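PDB 1NI3: YchF GTP-binding protein from Schizosaccharomyces pombe, which hydrolyses ATP, and GTP less efficiently, with magnesium as cofactor, and negatively regulates the G2/M transition of the cell cycle. Local coordinates for residues A[35-40]-A[89-94]; A[123-128]-A[229-234]; A[233-238]-A[267-272]; A[237-242]-A[288-293]; A[263-268]-A[295-300]. All blocks are in the same frame, centred on the assembly; numbering follows the deposited sequence.

Contact 1 of 5, residues A[35-40]-A[89-94]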
# COMPACT_ATOMS: atom_id res chain seq x y z
N THR A 35 9.36 -16.42 -0.58
CA THR A 35 10.72 -16.04 -0.24
C THR A 35 10.81 -14.53 -0.04
O THR A 35 11.61 -14.08 0.77
CB THR A 35 11.70 -16.48 -1.32
OG1 THR A 35 10.99 -16.69 -2.55
CG2 THR A 35 12.39 -17.78 -0.91
N PHE A 36 9.99 -13.77 -0.77
CA PHE A 36 9.97 -12.32 -0.66
C PHE A 36 9.43 -11.94 0.70
O PHE A 36 9.98 -11.07 1.38
CB PHE A 36 9.09 -11.69 -1.74
CG PHE A 36 9.01 -10.19 -1.64
CD1 PHE A 36 10.17 -9.42 -1.56
CD2 PHE A 36 7.77 -9.54 -1.61
CE1 PHE A 36 10.10 -8.01 -1.42
CE2 PHE A 36 7.68 -8.13 -1.47
CZ PHE A 36 8.85 -7.37 -1.39
N PHE A 37 8.36 -12.62 1.09
CA PHE A 37 7.74 -12.36 2.38
C PHE A 37 8.69 -12.70 3.53
O PHE A 37 8.97 -11.86 4.39
CB PHE A 37 6.47 -13.20 2.54
CG PHE A 37 5.71 -12.91 3.78
CD1 PHE A 37 4.88 -11.80 3.86
CD2 PHE A 37 5.87 -13.71 4.90
CE1 PHE A 37 4.21 -11.50 5.04
CE2 PHE A 37 5.20 -13.42 6.08
CZ PHE A 37 4.37 -12.31 6.15
N ARG A 38 9.21 -13.93 3.53
CA ARG A 38 10.13 -14.34 4.58
C ARG A 38 11.30 -13.36 4.67
O ARG A 38 11.83 -13.12 5.75
CB ARG A 38 10.65 -15.76 4.32
CG ARG A 38 11.39 -16.37 5.52
CD ARG A 38 12.13 -17.65 5.16
NE ARG A 38 11.22 -18.74 4.84
CZ ARG A 38 10.50 -19.42 5.73
NH1 ARG A 38 10.60 -19.11 7.02
NH2 ARG A 38 9.69 -20.40 5.35
N ALA A 39 11.68 -12.79 3.53
CA ALA A 39 12.77 -11.81 3.45
C ALA A 39 12.40 -10.56 4.23
O ALA A 39 13.17 -10.07 5.07
CB ALA A 39 13.04 -11.44 2.00
N ILE A 40 11.23 -10.02 3.92
CA ILE A 40 10.73 -8.84 4.59
C ILE A 40 10.74 -9.10 6.09
O ILE A 40 11.36 -8.37 6.86
CB ILE A 40 9.30 -8.53 4.15
CG1 ILE A 40 9.27 -8.17 2.67
CG2 ILE A 40 8.75 -7.40 4.96
CD1 ILE A 40 7.88 -7.94 2.15
N VAL A 89 1.78 -5.89 5.62
CA VAL A 89 1.95 -6.64 4.38
C VAL A 89 1.49 -8.08 4.59
O VAL A 89 2.04 -8.79 5.42
CB VAL A 89 3.43 -6.60 3.93
CG1 VAL A 89 3.59 -7.27 2.57
CG2 VAL A 89 3.91 -5.17 3.88
N PHE A 90 0.49 -8.49 3.81
CA PHE A 90 -0.04 -9.84 3.92
C PHE A 90 0.43 -10.84 2.88
O PHE A 90 0.53 -10.53 1.68
CB PHE A 90 -1.57 -9.83 3.93
CG PHE A 90 -2.15 -9.67 5.31
CD1 PHE A 90 -2.84 -8.52 5.66
CD2 PHE A 90 -1.97 -10.67 6.27
CE1 PHE A 90 -3.34 -8.36 6.95
CE2 PHE A 90 -2.48 -10.51 7.57
CZ PHE A 90 -3.16 -9.36 7.91
N ASP A 91 0.72 -12.04 3.37
CA ASP A 91 1.16 -13.14 2.54
C ASP A 91 -0.06 -13.93 2.08
O ASP A 91 -0.37 -15.01 2.58
CB ASP A 91 2.10 -14.04 3.34
CG ASP A 91 2.49 -15.28 2.59
OD1 ASP A 91 2.68 -15.18 1.36
OD2 ASP A 91 2.62 -16.35 3.23
N ILE A 92 -0.76 -13.36 1.11
CA ILE A 92 -1.96 -13.96 0.53
C ILE A 92 -1.77 -15.46 0.30
O ILE A 92 -2.58 -16.27 0.76
CB ILE A 92 -2.32 -13.28 -0.80
CG1 ILE A 92 -2.35 -11.76 -0.60
CG2 ILE A 92 -3.66 -13.80 -1.30
CD1 ILE A 92 -3.35 -11.32 0.45
N ALA A 93 -0.71 -15.84 -0.41
CA ALA A 93 -0.46 -17.25 -0.68
C ALA A 93 -0.48 -18.04 0.62
O ALA A 93 -1.19 -19.03 0.74
CB ALA A 93 0.88 -17.41 -1.37
N GLY A 94 0.28 -17.60 1.61
CA GLY A 94 0.31 -18.30 2.87
C GLY A 94 -1.04 -18.48 3.53
O GLY A 94 -1.22 -19.43 4.30

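Contact 2 of 5, residues A[123-128]-A[229-234]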
# COMPACT_ATOMS: atom_id res chain seq x y z
N VAL A 123 6.18 -9.80 -10.42
CA VAL A 123 6.39 -10.25 -11.80
C VAL A 123 7.70 -11.03 -11.90
O VAL A 123 8.74 -10.58 -11.42
CB VAL A 123 6.43 -9.05 -12.78
CG1 VAL A 123 6.61 -9.54 -14.21
CG2 VAL A 123 5.15 -8.23 -12.66
N ARG A 124 7.65 -12.20 -12.53
CA ARG A 124 8.85 -13.02 -12.68
C ARG A 124 9.67 -12.66 -13.91
O ARG A 124 9.14 -12.56 -15.02
CB ARG A 124 8.47 -14.50 -12.74
CG ARG A 124 9.63 -15.42 -13.02
CD ARG A 124 9.23 -16.86 -12.78
NE ARG A 124 10.37 -17.76 -12.89
CZ ARG A 124 10.35 -19.02 -12.49
NH1 ARG A 124 9.25 -19.53 -11.96
NH2 ARG A 124 11.43 -19.78 -12.63
N ALA A 125 10.96 -12.47 -13.70
CA ALA A 125 11.89 -12.10 -14.77
C ALA A 125 13.13 -12.97 -14.63
O ALA A 125 14.24 -12.56 -14.99
CB ALA A 125 12.27 -10.65 -14.65
N PHE A 126 12.95 -14.17 -14.11
CA PHE A 126 14.05 -15.09 -13.96
C PHE A 126 13.55 -16.43 -14.44
O PHE A 126 12.35 -16.68 -14.47
CB PHE A 126 14.47 -15.16 -12.50
CG PHE A 126 13.43 -15.75 -11.60
CD1 PHE A 126 13.42 -17.10 -11.32
CD2 PHE A 126 12.46 -14.94 -11.02
CE1 PHE A 126 12.46 -17.65 -10.48
CE2 PHE A 126 11.50 -15.49 -10.17
CZ PHE A 126 11.50 -16.84 -9.90
N ASP A 127 14.49 -17.29 -14.83
CA ASP A 127 14.15 -18.63 -15.32
C ASP A 127 15.12 -19.70 -14.80
O ASP A 127 15.17 -20.81 -15.33
CB ASP A 127 14.09 -18.63 -16.86
CG ASP A 127 15.19 -17.77 -17.49
OD1 ASP A 127 15.16 -17.59 -18.73
OD2 ASP A 127 16.08 -17.29 -16.76
N ASP A 128 15.87 -19.35 -13.75
CA ASP A 128 16.84 -20.26 -13.13
C ASP A 128 16.20 -21.57 -12.66
O ASP A 128 16.87 -22.46 -12.14
CB ASP A 128 17.53 -19.58 -11.94
CG ASP A 128 18.54 -18.51 -12.36
OD1 ASP A 128 18.58 -17.45 -11.69
OD2 ASP A 128 19.30 -18.73 -13.33
N TYR A 229 3.95 -3.12 -9.01
CA TYR A 229 4.67 -4.25 -9.60
C TYR A 229 6.10 -4.45 -9.13
O TYR A 229 6.93 -3.56 -9.23
CB TYR A 229 4.69 -4.13 -11.12
CG TYR A 229 3.33 -4.26 -11.74
CD1 TYR A 229 2.59 -3.14 -12.08
CD2 TYR A 229 2.76 -5.51 -11.96
CE1 TYR A 229 1.31 -3.25 -12.62
CE2 TYR A 229 1.49 -5.64 -12.49
CZ TYR A 229 0.76 -4.51 -12.82
OH TYR A 229 -0.50 -4.65 -13.36
N LEU A 230 6.38 -5.64 -8.62
CA LEU A 230 7.71 -5.97 -8.17
C LEU A 230 8.30 -6.99 -9.14
O LEU A 230 7.99 -8.17 -9.06
CB LEU A 230 7.68 -6.55 -6.75
CG LEU A 230 7.12 -5.67 -5.63
CD1 LEU A 230 7.26 -6.41 -4.31
CD2 LEU A 230 7.86 -4.34 -5.57
N VAL A 231 9.14 -6.51 -10.07
CA VAL A 231 9.77 -7.40 -11.06
C VAL A 231 10.95 -8.12 -10.43
O VAL A 231 12.05 -7.57 -10.38
CB VAL A 231 10.30 -6.63 -12.28
CG1 VAL A 231 10.89 -7.63 -13.29
CG2 VAL A 231 9.20 -5.83 -12.94
N ASN A 232 10.73 -9.35 -9.97
CA ASN A 232 11.77 -10.13 -9.32
C ASN A 232 12.70 -10.81 -10.32
O ASN A 232 12.27 -11.65 -11.09
CB ASN A 232 11.13 -11.20 -8.42
CG ASN A 232 12.15 -12.02 -7.68
OD1 ASN A 232 13.17 -11.50 -7.25
ND2 ASN A 232 11.86 -13.31 -7.49
N MSE A 233 13.98 -10.44 -10.29
CA MSE A 233 14.99 -11.03 -11.16
C MSE A 233 16.16 -11.54 -10.32
O MSE A 233 16.19 -11.34 -9.10
CB MSE A 233 15.46 -9.99 -12.14
CG MSE A 233 16.16 -8.85 -11.47
SE MSE A 233 16.49 -7.44 -12.78
CE MSE A 233 16.13 -5.86 -11.95
N SER A 234 17.14 -12.19 -10.96
CA SER A 234 18.31 -12.75 -10.27
C SER A 234 19.27 -11.70 -9.73
O SER A 234 19.40 -10.61 -10.30
CB SER A 234 19.08 -13.65 -11.21
OG SER A 234 19.57 -12.97 -12.34

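Contact 3 of 5, residues A[233-238]-A[267-272]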
# COMPACT_ATOMS: atom_id res chain seq x y z
N MSE A 233 13.98 -10.44 -10.29
CA MSE A 233 14.99 -11.03 -11.16
C MSE A 233 16.16 -11.54 -10.32
O MSE A 233 16.19 -11.34 -9.10
CB MSE A 233 15.46 -9.99 -12.14
CG MSE A 233 16.16 -8.85 -11.47
SE MSE A 233 16.49 -7.44 -12.78
CE MSE A 233 16.13 -5.86 -11.95
N SER A 234 17.14 -12.19 -10.96
CA SER A 234 18.31 -12.75 -10.27
C SER A 234 19.27 -11.70 -9.73
O SER A 234 19.40 -10.61 -10.30
CB SER A 234 19.08 -13.65 -11.21
OG SER A 234 19.57 -12.97 -12.34
N GLU A 235 19.97 -12.03 -8.64
CA GLU A 235 20.91 -11.09 -8.06
C GLU A 235 21.80 -10.58 -9.16
O GLU A 235 22.02 -9.38 -9.29
CB GLU A 235 21.77 -11.76 -6.97
CG GLU A 235 22.45 -10.72 -6.09
CD GLU A 235 23.39 -11.31 -5.07
OE1 GLU A 235 23.03 -12.34 -4.46
OE2 GLU A 235 24.49 -10.74 -4.86
N ARG A 236 22.31 -11.51 -9.97
CA ARG A 236 23.18 -11.19 -11.10
C ARG A 236 22.52 -10.10 -11.98
O ARG A 236 23.09 -9.04 -12.19
CB ARG A 236 23.44 -12.47 -11.91
CG ARG A 236 24.41 -12.34 -13.07
CD ARG A 236 24.40 -13.61 -13.93
NE ARG A 236 25.20 -13.44 -15.14
CZ ARG A 236 26.52 -13.25 -15.12
NH1 ARG A 236 27.17 -13.20 -13.96
NH2 ARG A 236 27.17 -13.06 -16.26
N ASP A 237 21.31 -10.36 -12.48
CA ASP A 237 20.67 -9.34 -13.31
C ASP A 237 20.48 -8.02 -12.58
O ASP A 237 20.67 -6.95 -13.16
CB ASP A 237 19.31 -9.82 -13.81
CG ASP A 237 19.43 -10.72 -15.00
OD1 ASP A 237 20.16 -10.36 -15.95
OD2 ASP A 237 18.77 -11.79 -14.99
N PHE A 238 20.07 -8.10 -11.32
CA PHE A 238 19.83 -6.90 -10.52
C PHE A 238 21.10 -6.11 -10.23
O PHE A 238 21.06 -4.88 -10.17
CB PHE A 238 19.17 -7.27 -9.18
CG PHE A 238 18.94 -6.10 -8.26
CD1 PHE A 238 18.12 -5.04 -8.65
CD2 PHE A 238 19.56 -6.04 -7.01
CE1 PHE A 238 17.91 -3.94 -7.81
CE2 PHE A 238 19.36 -4.94 -6.16
CZ PHE A 238 18.53 -3.89 -6.56
N VAL A 267 14.49 -10.75 -5.06
CA VAL A 267 14.18 -11.40 -3.80
C VAL A 267 15.38 -12.20 -3.27
O VAL A 267 15.58 -12.33 -2.05
CB VAL A 267 13.02 -12.38 -3.96
CG1 VAL A 267 12.77 -13.13 -2.65
CG2 VAL A 267 11.78 -11.63 -4.40
N ALA A 268 16.16 -12.72 -4.21
CA ALA A 268 17.35 -13.51 -3.91
C ALA A 268 18.35 -12.64 -3.19
O ALA A 268 18.93 -13.04 -2.18
CB ALA A 268 17.95 -14.02 -5.21
N PHE A 269 18.55 -11.45 -3.75
CA PHE A 269 19.50 -10.49 -3.20
C PHE A 269 19.01 -9.91 -1.89
O PHE A 269 19.78 -9.81 -0.93
CB PHE A 269 19.70 -9.31 -4.16
CG PHE A 269 20.63 -8.27 -3.62
CD1 PHE A 269 21.96 -8.57 -3.39
CD2 PHE A 269 20.17 -7.00 -3.29
CE1 PHE A 269 22.82 -7.63 -2.80
CE2 PHE A 269 21.02 -6.05 -2.70
CZ PHE A 269 22.35 -6.37 -2.47
N GLU A 270 17.74 -9.50 -1.86
CA GLU A 270 17.19 -8.93 -0.65
C GLU A 270 17.43 -9.93 0.46
O GLU A 270 18.00 -9.60 1.50
CB GLU A 270 15.69 -8.65 -0.80
CG GLU A 270 15.33 -7.51 -1.75
CD GLU A 270 15.93 -6.17 -1.34
OE1 GLU A 270 15.92 -5.84 -0.13
OE2 GLU A 270 16.40 -5.44 -2.24
N GLU A 271 17.02 -11.18 0.21
CA GLU A 271 17.21 -12.24 1.18
C GLU A 271 18.63 -12.27 1.71
O GLU A 271 18.86 -12.16 2.91
CB GLU A 271 16.85 -13.60 0.56
CG GLU A 271 17.15 -14.79 1.46
CD GLU A 271 16.42 -14.72 2.78
OE1 GLU A 271 15.17 -14.76 2.78
OE2 GLU A 271 17.10 -14.61 3.83
N ARG A 272 19.59 -12.40 0.80
CA ARG A 272 21.00 -12.47 1.21
C ARG A 272 21.43 -11.28 2.05
O ARG A 272 22.27 -11.41 2.94
CB ARG A 272 21.96 -12.61 0.00
CG ARG A 272 23.37 -13.00 0.44
CD ARG A 272 24.32 -13.38 -0.71
NE ARG A 272 25.16 -12.27 -1.14
CZ ARG A 272 24.75 -11.31 -1.94
NH1 ARG A 272 23.51 -11.34 -2.40
NH2 ARG A 272 25.56 -10.31 -2.28

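Contact 4 of 5, residues A[237-242]-A[288-293]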
# COMPACT_ATOMS: atom_id res chain seq x y z
N ASP A 237 21.31 -10.36 -12.48
CA ASP A 237 20.67 -9.34 -13.31
C ASP A 237 20.48 -8.02 -12.58
O ASP A 237 20.67 -6.95 -13.16
CB ASP A 237 19.31 -9.82 -13.81
CG ASP A 237 19.43 -10.72 -15.00
OD1 ASP A 237 20.16 -10.36 -15.95
OD2 ASP A 237 18.77 -11.79 -14.99
N PHE A 238 20.07 -8.10 -11.32
CA PHE A 238 19.83 -6.90 -10.52
C PHE A 238 21.10 -6.11 -10.23
O PHE A 238 21.06 -4.88 -10.17
CB PHE A 238 19.17 -7.27 -9.18
CG PHE A 238 18.94 -6.10 -8.26
CD1 PHE A 238 18.12 -5.04 -8.65
CD2 PHE A 238 19.56 -6.04 -7.01
CE1 PHE A 238 17.91 -3.94 -7.81
CE2 PHE A 238 19.36 -4.94 -6.16
CZ PHE A 238 18.53 -3.89 -6.56
N LEU A 239 22.22 -6.79 -10.04
CA LEU A 239 23.46 -6.09 -9.76
C LEU A 239 24.10 -5.50 -11.01
O LEU A 239 25.15 -4.86 -10.92
CB LEU A 239 24.45 -7.03 -9.06
CG LEU A 239 24.14 -7.40 -7.61
CD1 LEU A 239 25.27 -8.25 -7.01
CD2 LEU A 239 23.96 -6.12 -6.80
N ARG A 240 23.49 -5.70 -12.17
CA ARG A 240 24.05 -5.15 -13.40
C ARG A 240 23.01 -4.29 -14.11
O ARG A 240 23.16 -3.95 -15.29
CB ARG A 240 24.53 -6.27 -14.33
CG ARG A 240 23.43 -6.96 -15.10
CD ARG A 240 23.93 -8.22 -15.78
NE ARG A 240 22.94 -8.72 -16.73
CZ ARG A 240 22.90 -9.96 -17.20
NH1 ARG A 240 23.81 -10.85 -16.82
NH2 ARG A 240 21.95 -10.32 -18.06
N GLN A 241 21.95 -3.96 -13.39
CA GLN A 241 20.86 -3.13 -13.89
C GLN A 241 20.35 -3.46 -15.28
O GLN A 241 19.87 -2.57 -16.00
CB GLN A 241 21.26 -1.66 -13.82
CG GLN A 241 21.34 -1.13 -12.40
CD GLN A 241 21.86 0.28 -12.35
OE1 GLN A 241 23.00 0.54 -12.73
NE2 GLN A 241 21.02 1.21 -11.90
N LYS A 242 20.42 -4.73 -15.65
CA LYS A 242 19.96 -5.19 -16.96
C LYS A 242 19.25 -6.55 -16.91
O LYS A 242 19.79 -7.53 -16.38
CB LYS A 242 21.15 -5.24 -17.92
CG LYS A 242 21.83 -3.88 -18.15
CD LYS A 242 20.83 -2.79 -18.59
CE LYS A 242 20.21 -3.08 -19.96
NZ LYS A 242 19.20 -2.07 -20.40
N LEU A 288 29.27 -3.59 -4.17
CA LEU A 288 28.54 -4.11 -5.33
C LEU A 288 27.87 -2.97 -6.08
O LEU A 288 27.29 -3.16 -7.15
CB LEU A 288 27.48 -5.11 -4.88
CG LEU A 288 28.08 -6.48 -4.56
CD1 LEU A 288 27.02 -7.38 -3.95
CD2 LEU A 288 28.64 -7.07 -5.84
N ASN A 289 27.98 -1.78 -5.50
CA ASN A 289 27.39 -0.60 -6.09
C ASN A 289 25.91 -0.78 -6.35
O ASN A 289 25.47 -0.84 -7.51
CB ASN A 289 28.09 -0.23 -7.39
CG ASN A 289 27.53 1.03 -8.00
OD1 ASN A 289 27.51 2.09 -7.36
ND2 ASN A 289 27.06 0.94 -9.24
N THR A 290 25.14 -0.87 -5.27
CA THR A 290 23.70 -1.04 -5.38
C THR A 290 23.07 -0.80 -4.01
O THR A 290 23.77 -0.51 -3.04
CB THR A 290 23.37 -2.45 -5.90
OG1 THR A 290 22.03 -2.47 -6.40
CG2 THR A 290 23.53 -3.49 -4.79
N LYS A 291 21.75 -0.90 -3.92
CA LYS A 291 21.05 -0.66 -2.66
C LYS A 291 19.81 -1.52 -2.53
O LYS A 291 19.19 -1.87 -3.53
CB LYS A 291 20.67 0.83 -2.56
CG LYS A 291 19.67 1.33 -3.64
CD LYS A 291 19.47 2.85 -3.54
CE LYS A 291 18.50 3.43 -4.57
NZ LYS A 291 18.21 4.88 -4.34
N SER A 292 19.43 -1.83 -1.29
CA SER A 292 18.23 -2.64 -1.07
C SER A 292 16.97 -1.89 -1.48
O SER A 292 16.81 -0.71 -1.14
CB SER A 292 18.12 -3.01 0.41
OG SER A 292 16.82 -3.53 0.66
N MSE A 293 16.08 -2.56 -2.19
CA MSE A 293 14.85 -1.95 -2.63
C MSE A 293 13.73 -1.94 -1.59
O MSE A 293 12.72 -1.26 -1.77
CB MSE A 293 14.34 -2.65 -3.88
CG MSE A 293 15.36 -2.66 -4.95
SE MSE A 293 15.76 -0.81 -5.34
CE MSE A 293 14.68 -0.66 -6.94
O HOH W 1 24.49 -1.94 -9.52

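Contact 5 of 5, residues A[263-268]-A[295-300]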
# COMPACT_ATOMS: atom_id res chain seq x y z
N ILE A 263 8.91 -1.58 -9.80
CA ILE A 263 10.14 -1.69 -9.03
C ILE A 263 10.97 -2.94 -9.33
O ILE A 263 10.68 -4.01 -8.80
CB ILE A 263 9.82 -1.70 -7.51
CG1 ILE A 263 9.11 -0.40 -7.11
CG2 ILE A 263 11.10 -1.89 -6.71
CD1 ILE A 263 8.85 -0.26 -5.61
N PRO A 264 12.02 -2.83 -10.16
CA PRO A 264 12.85 -4.00 -10.47
C PRO A 264 13.60 -4.37 -9.21
O PRO A 264 14.25 -3.51 -8.60
CB PRO A 264 13.76 -3.49 -11.57
CG PRO A 264 13.99 -2.08 -11.15
CD PRO A 264 12.58 -1.62 -10.80
N MSE A 265 13.54 -5.63 -8.83
CA MSE A 265 14.18 -6.11 -7.61
C MSE A 265 14.76 -7.50 -7.77
O MSE A 265 14.77 -8.07 -8.86
CB MSE A 265 13.13 -6.19 -6.53
CG MSE A 265 12.16 -7.32 -6.78
SE MSE A 265 11.25 -7.72 -5.13
CE MSE A 265 12.85 -8.24 -4.14
N SER A 266 15.21 -8.06 -6.66
CA SER A 266 15.77 -9.40 -6.63
C SER A 266 15.60 -10.03 -5.24
O SER A 266 16.43 -9.84 -4.36
CB SER A 266 17.25 -9.36 -7.01
OG SER A 266 17.89 -10.60 -6.67
N VAL A 267 14.49 -10.75 -5.06
CA VAL A 267 14.18 -11.40 -3.80
C VAL A 267 15.38 -12.20 -3.27
O VAL A 267 15.58 -12.33 -2.05
CB VAL A 267 13.02 -12.38 -3.96
CG1 VAL A 267 12.77 -13.13 -2.65
CG2 VAL A 267 11.78 -11.63 -4.40
N ALA A 268 16.16 -12.72 -4.21
CA ALA A 268 17.35 -13.51 -3.91
C ALA A 268 18.35 -12.64 -3.19
O ALA A 268 18.93 -13.04 -2.18
CB ALA A 268 17.95 -14.02 -5.21
N PRO A 295 13.21 -0.47 1.37
CA PRO A 295 12.79 0.89 1.70
C PRO A 295 11.90 1.43 0.59
O PRO A 295 10.76 1.76 0.84
CB PRO A 295 14.10 1.63 1.85
CG PRO A 295 15.02 0.87 0.93
CD PRO A 295 14.68 -0.54 1.25
N LYS A 296 12.42 1.50 -0.63
CA LYS A 296 11.62 1.99 -1.74
C LYS A 296 10.29 1.26 -1.82
O LYS A 296 9.23 1.90 -1.89
CB LYS A 296 12.35 1.80 -3.06
CG LYS A 296 11.50 2.08 -4.29
CD LYS A 296 11.18 3.56 -4.40
CE LYS A 296 10.59 3.94 -5.77
NZ LYS A 296 11.57 3.84 -6.91
N ILE A 297 10.30 -0.07 -1.83
CA ILE A 297 9.04 -0.81 -1.90
C ILE A 297 8.07 -0.34 -0.81
O ILE A 297 6.99 0.18 -1.12
CB ILE A 297 9.27 -2.32 -1.77
CG1 ILE A 297 9.97 -2.85 -3.03
CG2 ILE A 297 7.94 -3.04 -1.57
CD1 ILE A 297 10.39 -4.28 -2.95
N ILE A 298 8.44 -0.52 0.45
CA ILE A 298 7.56 -0.10 1.53
C ILE A 298 7.03 1.32 1.41
O ILE A 298 5.83 1.57 1.58
CB ILE A 298 8.23 -0.29 2.92
CG1 ILE A 298 8.11 -1.75 3.35
CG2 ILE A 298 7.55 0.57 3.98
CD1 ILE A 298 8.94 -2.68 2.52
N VAL A 299 7.90 2.27 1.12
CA VAL A 299 7.44 3.64 1.00
C VAL A 299 6.36 3.70 -0.06
O VAL A 299 5.27 4.24 0.18
CB VAL A 299 8.54 4.59 0.59
CG1 VAL A 299 7.95 5.94 0.30
CG2 VAL A 299 9.57 4.70 1.70
N THR A 300 6.66 3.15 -1.24
CA THR A 300 5.68 3.17 -2.32
C THR A 300 4.33 2.62 -1.85
O THR A 300 3.27 3.13 -2.23
CB THR A 300 6.16 2.34 -3.51
OG1 THR A 300 7.50 2.71 -3.85
CG2 THR A 300 5.26 2.58 -4.71

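Contact 1 of 5, residues A[35-40]-A[89-94]
F37 and D91 both hold CG anti to the backbone N (chi1 -175° for F37), and these torsions bring the phenyl ring of one under the methylene of the other. The contact joins the helix that follows the P-loop of a nucleotide-binding domain to the end of strand 81-90, where D91 opens a D-x-x-G sequence, D91 to G94, that matches the G3 motif of P-loop GTPases. D91 CB stands over the centre of the F37 ring, 3.6 Å from the centroid and 13° off the normal, a CH-pi contact. The two side chains cross at about a right angle, while the ring and carboxylate planes are only 24° apart. A flat apolar ring suits this place because its face can take the CB methylene of the aspartate. D91 is also the centre of an inverse gamma turn, in which I92 N bonds weakly to F90 O, and the side chain of D91 lies about 5 Å from that of S34, the probable magnesium ligand. Further along the helix the packing is purely aliphatic, I40 CD1 meeting V89 CG1 at 4.4 Å, as suits two branched residues buried between helix and sheet; both side chains also touch V63 of strand 60-65. At the rim of the phenyl ring, V89 O lies near the ring plane, 3.5 Å from F37 CE1.

Contact 2 of 5, residues A[123-128]-A[229-234]
V123 and R124 pair in parallel with V231 and N232, and three backbone bonds of 2.8 to 3.0 Å join the segments: V123 N to L230 O, N232 N to V123 O and A125 N to N232 O. Beta-branched V123 and V231 suit the sheet face they share. V123 CG2 also meets Y229 CD2 at 3.7 Å, and V231 CG1 meets A125 CB. N232 lies on the other face beside F126, whose chi1 of 65° sets CG in the crowded position between backbone N and carbonyl. The edge of the F126 ring meets N232 O in its plane, CE2 is 3.5 Å from N232 ND2, and R124 NE lies over one face, toward the rim, held by its bond to F126 O. An alanine in place of F126 would probably leave the R124 guanidinium without the ring against it and open a gap beside the N232 amide. N232 OD1 accepts from V267 N and ND2 donates to V31 O of the P-loop. With both ends of the amide engaged, its flip is fixed, and the asparagine ties the P-loop to the sheet.

Contact 3 of 5, residues A[233-238]-A[267-272]
F269 is met by two side chains of the short helix 235-238. E235 CG lies against F269 CD1 at 3.5 Å, this methylene giving an acidic residue an apolar part to set beside the ring, while F238 CE2 touches F269 CD2 at 3.6 Å. The two phenyl rings are oblique, centroids 5.7 Å apart and planes at 44°. An alanine at F269 would probably leave the F238 ring without its aromatic neighbour and open a gap beside E235. The E235 carboxylate faces R272, forming a salt bridge whose details are doubtful because the groups are modelled too close; R272 NH2 has a second acid partner in E284. Further out, serines fix both helix starts: D237 N bonds S234 OG (3.1 Å, 165°), an N-cap, and S234 OG in turn donates to D237 OD2 from above the carboxylate plane. S266 OG likewise accepts from F269 N. The sequence N232 to E235 is N-x-x-E, the form that the G4 base-recognition motif N-K-x-D takes in the YchF/OLA1 subfamily.

Contact 4 of 5, residues A[237-242]-A[288-293]
The loop 288-293 links helix 278-287 to helix 294-304, and its L288 and T290 receive L239 from the type I turn from F238 to Q241 at the short helix 235-238. L239 spreads its two methyls between them: CD1 meets L288 CD1 at 3.6 Å, and CD2 packs against T290 CG2, the leucine and threonine side chains crossing at about a right angle. A forked aliphatic residue suits this place, since its two branches can reach L288 and T290 together. The F238 ring also meets the loop. K291 O lies at its edge, near the ring plane, 3.7 Å from F238 CZ, and M293 CG, a selenomethionine methylene, approaches CZ obliquely at 3.8 Å. T290 OG1, also oblique to the ring, comes within 3.6 Å of F238 CE2. One water donates to both N289 O and, weakly, L239 O. N289, with positive phi, closes the preceding helix in a Schellman motif, while S292 OG accepts from L294 N, so the loop is a helix-to-helix connection with a capping element at each end.

Contact 5 of 5, residues A[263-268]-A[295-300]
I263 gives this contact its largest buried area, followed by I297 and, well behind, K296; together they pack helix 294-304 against strand 262-265 of the central sheet in the alpha/beta nucleotide-binding domain. The axes of 263-265 and 295-300 approach to 10.0 Å and run roughly antiparallel, with 148° between their N-to-C directions. In I263, chi1 places CG1 anti to the carbonyl carbon and an extended chi2 (-176°) carries CD1 to the helix surface. There it meets the I297 backbone at CA and side chain at CG1, both at 3.8 Å. The two isoleucines cross obliquely, and the branched I263 offers both CD1 and CG2 to I297 CG1. K296 takes part through its aliphatic portion, CG lying 3.8 Å from I263 CD1. I297 is long enough to reach beyond I263: its CD1 is 4.2 Å from the selenium of M265, a selenomethionine whose unbranched chain is bent at chi3, and its side chain also touches L230 and F36. T300 OG1 spends its proton inside the helix, donating to K296 O (2.7 Å), which also accepts from T300 N. That same T300 oxygen, OG1, lies 3.7 Å from I263 CD1.

Contacts 1, 2 and 5 meet at one side of the central sheet: F36 of segment 35-40 touches L230, M265 and I297, with CZ 3.8 Å from I297 CD1. Contacts 2 and 5 share neighbouring strands, Y229 O lying 2.8 Å from I263 N. Contacts 1 and 2, about 15 Å between centres, each hold a residue of the predicted ATP site, T35 and M233, the latter shared with contact 3. V267 packs on T35, bringing contacts 3 and 5 up to the P-loop helix. Contacts 3 and 4, about 8 Å between centres, share F238 and are tied by E270, whose OE1 is 2.6 Å from S292 OG and OE2 2.9 Å from M293 N.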